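Local coordinates for protein esterase D (Cellvibrio japonicus, PDB 2W46) that probably degrades plant cell walls as a feruloyl esterase and arabinofuranosidase, of which this chain is the family 35 carbohydrate-binding module, a calcium-containing domain that binds glucuronate, at residues Ala49-Ser54 / Thr137-Asn142. Sequence-based numbering, arbitrary orientation.
Sequences AIDATS and TVRAGN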
loop_
_atom_site.group_PDB
_atom_site.type_symbol
_atom_site.label_atom_id
_atom_site.label_comp_id
_atom_site.label_asym_id
_atom_site.label_seq_id
_atom_site.Cartn_x
_atom_site.Cartn_y
_atom_site.Cartn_z
ATOM N N ALA A 49 3.096 -8.335 -2.776
ATOM C CA ALA A 49 3.336 -9.663 -2.246
ATOM C C ALA A 49 4.659 -9.648 -1.519
ATOM O O ALA A 49 5.654 -9.129 -2.020
ATOM C CB ALA A 49 3.332 -10.731 -3.318
ATOM N N ILE A 50 4.650 -10.257 -0.343
ATOM C CA ILE A 50 5.814 -10.314 0.523
ATOM C C ILE A 50 6.032 -11.775 0.986
ATOM O O ILE A 50 5.081 -12.449 1.439
ATOM C CB ILE A 50 5.551 -9.425 1.770
ATOM C CG1 ILE A 50 5.369 -7.952 1.375
ATOM C CG2 ILE A 50 6.673 -9.543 2.802
ATOM C CD1 ILE A 50 4.386 -7.274 2.326
ATOM N N ASP A 51 7.279 -12.234 0.899
ATOM C CA ASP A 51 7.669 -13.532 1.470
ATOM C C ASP A 51 8.342 -13.255 2.822
ATOM O O ASP A 51 9.265 -12.450 2.900
ATOM C CB ASP A 51 8.651 -14.250 0.507
ATOM C CG ASP A 51 9.030 -15.630 0.999
ATOM O OD1 ASP A 51 8.334 -16.603 0.645
ATOM O OD2 ASP A 51 9.991 -15.718 1.771
ATOM N N ALA A 52 7.864 -13.914 3.875
ATOM C CA ALA A 52 8.437 -13.819 5.210
ATOM C C ALA A 52 9.050 -15.164 5.551
ATOM O O ALA A 52 8.409 -16.214 5.367
ATOM C CB ALA A 52 7.336 -13.465 6.240
ATOM N N THR A 53 10.285 -15.154 6.026
ATOM C CA THR A 53 10.929 -16.416 6.382
ATOM C C THR A 53 10.372 -17.025 7.671
ATOM O O THR A 53 10.514 -18.239 7.897
ATOM C CB THR A 53 12.429 -16.239 6.497
ATOM O OG1 THR A 53 12.703 -15.307 7.555
ATOM C CG2 THR A 53 13.002 -15.704 5.196
ATOM N N SER A 54 9.770 -16.190 8.524
ATOM C CA SER A 54 9.062 -16.634 9.728
ATOM C C SER A 54 7.785 -15.820 9.942
ATOM O O SER A 54 7.710 -14.650 9.540
ATOM C CB SER A 54 9.959 -16.530 10.966
ATOM O OG SER A 54 10.943 -17.563 10.932
ATOM N N THR A 137 12.907 -11.232 8.361
ATOM C CA THR A 137 13.441 -11.286 7.007
ATOM C C THR A 137 12.293 -11.354 6.023
ATOM O O THR A 137 11.546 -12.322 5.996
ATOM C CB THR A 137 14.387 -12.491 6.801
ATOM O OG1 THR A 137 15.490 -12.356 7.702
ATOM C CG2 THR A 137 14.906 -12.535 5.345
ATOM N N VAL A 138 12.159 -10.301 5.225
ATOM C CA VAL A 138 11.073 -10.199 4.268
ATOM C C VAL A 138 11.653 -9.768 2.925
ATOM O O VAL A 138 12.555 -8.917 2.862
ATOM C CB VAL A 138 9.986 -9.188 4.716
ATOM C CG1 VAL A 138 9.126 -9.791 5.862
ATOM C CG2 VAL A 138 10.609 -7.833 5.126
ATOM N N ARG A 139 11.141 -10.378 1.861
ATOM C CA ARG A 139 11.583 -10.116 0.509
ATOM C C ARG A 139 10.341 -10.071 -0.368
ATOM O O ARG A 139 9.242 -10.453 0.076
ATOM C CB ARG A 139 12.484 -11.259 0.025
ATOM C CG ARG A 139 13.719 -11.522 0.847
ATOM C CD ARG A 139 14.456 -12.702 0.244
ATOM N NE ARG A 139 15.584 -13.196 1.056
ATOM C CZ ARG A 139 15.507 -14.184 1.956
ATOM N NH1 ARG A 139 14.351 -14.780 2.223
ATOM N NH2 ARG A 139 16.597 -14.556 2.609
ATOM N N ALA A 140 10.495 -9.615 -1.616
ATOM C CA ALA A 140 9.392 -9.720 -2.587
ATOM C C ALA A 140 8.822 -11.128 -2.665
ATOM O O ALA A 140 9.574 -12.111 -2.808
ATOM C CB ALA A 140 9.832 -9.250 -4.009
ATOM N N GLY A 141 7.490 -11.218 -2.586
ATOM C CA GLY A 141 6.783 -12.493 -2.741
ATOM C C GLY A 141 6.351 -12.803 -4.169
ATOM O O GLY A 141 6.857 -12.227 -5.130
ATOM N N ASN A 142 5.409 -13.739 -4.270
ATOM C CA ASN A 142 4.853 -14.217 -5.522
ATOM C C ASN A 142 3.473 -13.633 -5.704
ATOM O O ASN A 142 2.598 -13.825 -4.869
ATOM C CB ASN A 142 4.730 -15.747 -5.533
ATOM C CG ASN A 142 6.011 -16.430 -5.135
ATOM O OD1 ASN A 142 7.113 -15.943 -5.424
ATOM N ND2 ASN A 142 5.878 -17.564 -4.462
HETATM O O HOH W 1 11.941 -14.039 2.674
HETATM O O HOH W 2 11.421 -13.618 9.258
#
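D51 and R139 form the hydrogen-bonded pair at the middle of a short antiparallel ladder: D51 N donates to R139 O (2.8 Å), and R139 N returns a bond to D51 O in the carbonyl plane. T53 N extends the ladder to T137 O, meeting it nearly along the C=O axis. At the other end the regular pairing breaks down. G141 N reaches A49 O at 2.8 Å but from above the carbonyl plane. It stands 62° out of that plane. With no side chain on G141, its backbone lies close against that of I50, the two CA atoms 4.0 Å apart.

The tight side carries I50, A52 and V138. I50 CG2, set anti to the backbone N, lies against V138 CB at 3.8 Å, the two side chains side by side and pointing the same way, while A52 CB meets V138 CG1. Over the other face the packing is looser and water enters. D51 OD2 and R139 NH1 stand 4.5 Å apart, too far for a salt bridge; one water donates to the carboxylate and weakly accepts from NH1. The arginine chain, extended from CG to NE, brings its guanidinium over T137 CG2 on one face, with T53 CG2 approaching NH1 obliquely at 3.4 Å. A second water joins T53 OG1 to T137 N.

This ladder adds strand 138-140 to strand 45-52 in the beta-sandwich of the module, with the side chain of A140 about 11 Å from that of the calcium ligand Q10. Strand 111-119 also pairs with 45-52. Inward, I50 and V138 both pack on V133 of strand 127-134 in the facing sheet, with L9 and L7 of strand 7-10 next to them, respectively, and R58 of strand 56-65 touches A52 and V138.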